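Local structure of probable TonB-dependent siderophore receptor PiuA (Acinetobacter baumannii, 5FP1) at residues Y365-I368 with V374-T377. The protein probably takes part in the first step of iron uptake across the outer membrane by binding iron-chelating siderophores, possibly including ferric enterobactin. Residues are numbered along the deposited sequence; the frame is centred on the assembly and turned at random.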
loop_
_atom_site.group_PDB
_atom_site.type_symbol
_atom_site.label_atom_id
_atom_site.label_comp_id
_atom_site.label_asym_id
_atom_site.label_seq_id
_atom_site.Cartn_x
_atom_site.Cartn_y
_atom_site.Cartn_z
ATOM N N TYR A 365 -7.421 -23.019 6.594
ATOM C CA TYR A 365 -7.132 -24.149 7.486
ATOM C C TYR A 365 -8.314 -24.509 8.342
ATOM O O TYR A 365 -9.012 -23.623 8.878
ATOM C CB TYR A 365 -5.892 -23.894 8.358
ATOM C CG TYR A 365 -4.607 -23.911 7.559
ATOM C CD1 TYR A 365 -3.990 -25.107 7.202
ATOM C CD2 TYR A 365 -4.024 -22.728 7.127
ATOM C CE1 TYR A 365 -2.829 -25.122 6.454
ATOM C CE2 TYR A 365 -2.866 -22.736 6.392
ATOM C CZ TYR A 365 -2.276 -23.932 6.041
ATOM O OH TYR A 365 -1.134 -23.892 5.273
ATOM N N ASN A 366 -8.586 -25.814 8.398
ATOM C CA ASN A 366 -9.405 -26.368 9.479
ATOM C C ASN A 366 -8.494 -26.689 10.659
ATOM O O ASN A 366 -7.323 -27.061 10.477
ATOM C CB ASN A 366 -10.120 -27.642 9.045
ATOM C CG ASN A 366 -11.292 -27.375 8.119
ATOM O OD1 ASN A 366 -11.938 -26.336 8.184
ATOM N ND2 ASN A 366 -11.585 -28.342 7.273
ATOM N N ILE A 367 -9.048 -26.545 11.857
ATOM C CA ILE A 367 -8.397 -26.943 13.094
ATOM C C ILE A 367 -9.132 -28.185 13.618
ATOM O O ILE A 367 -10.352 -28.183 13.684
ATOM C CB ILE A 367 -8.514 -25.838 14.149
ATOM C CG1 ILE A 367 -8.374 -24.455 13.484
ATOM C CG2 ILE A 367 -7.457 -26.035 15.203
ATOM C CD1 ILE A 367 -9.147 -23.356 14.209
ATOM N N ILE A 368 -8.380 -29.225 13.966
ATOM C CA ILE A 368 -8.966 -30.513 14.353
ATOM C C ILE A 368 -8.376 -30.909 15.697
ATOM O O ILE A 368 -7.159 -30.942 15.851
ATOM C CB ILE A 368 -8.681 -31.597 13.306
ATOM C CG1 ILE A 368 -9.127 -31.113 11.913
ATOM C CG2 ILE A 368 -9.385 -32.906 13.678
ATOM C CD1 ILE A 368 -8.839 -32.069 10.792
ATOM N N VAL A 374 -13.932 -30.268 14.506
ATOM C CA VAL A 374 -13.374 -29.388 13.463
ATOM C C VAL A 374 -13.907 -27.968 13.598
ATOM O O VAL A 374 -15.091 -27.773 13.803
ATOM C CB VAL A 374 -13.760 -29.908 12.080
ATOM C CG1 VAL A 374 -13.143 -29.054 10.974
ATOM C CG2 VAL A 374 -13.331 -31.372 11.938
ATOM N N SER A 375 -13.026 -26.972 13.495
ATOM C CA SER A 375 -13.440 -25.563 13.476
ATOM C C SER A 375 -12.541 -24.813 12.507
ATOM O O SER A 375 -11.409 -25.228 12.249
ATOM C CB SER A 375 -13.296 -24.954 14.883
ATOM O OG SER A 375 -13.578 -23.559 14.897
ATOM N N SER A 376 -13.037 -23.705 11.987
ATOM C CA SER A 376 -12.219 -22.809 11.203
ATOM C C SER A 376 -11.782 -21.583 12.009
ATOM O O SER A 376 -10.993 -20.764 11.511
ATOM C CB SER A 376 -12.979 -22.377 9.942
ATOM O OG SER A 376 -14.084 -21.576 10.306
ATOM N N THR A 377 -12.252 -21.489 13.266
ATOM C CA THR A 377 -12.056 -20.307 14.095
ATOM C C THR A 377 -11.302 -20.618 15.385
ATOM O O THR A 377 -10.452 -19.845 15.824
ATOM C CB THR A 377 -13.414 -19.623 14.413
ATOM O OG1 THR A 377 -14.298 -20.569 15.028
ATOM C CG2 THR A 377 -14.077 -19.054 13.125
HETATM O O HOH W 1 -9.475 -21.038 9.227
#
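The carboxamide of N366 offers one face to V374, whose CG1 stands almost squarely above the amide carbon, 3.8 Å from N366 CG. CG1 gets there by extending anti to the V374 backbone N (chi1 -177°), while R409 NH1 holds N366 OD1. A second flat group, the S376-T377 peptide, carries the I367 CD1 methyl over one face, 3.9 Å from S376 C. Between these contacts runs the antiparallel, hydrogen-bonded pair I367 and S375: I367 N donates to S375 O at 2.7 Å, nearly in line with the carbonyl (170° at O), and S375 N returns the bond to I367 O at 2.9 Å. V374 CA-H also approaches I367 O. Beyond S375 the strand gives way to an ST turn, S375 OG accepting from T377 N at 3.0 Å and also bonded to G378 N. Where the two segments diverge, one water bridges Y365 O and S376 O, donating to both. The contact thus closes a hairpin at the end of barrel strand 346-368, probably on the extracellular side. Backbone bonds fix its register, one methyl rests on a face of each flat polar group, and serine and water take over the bonding where strand pairing ends.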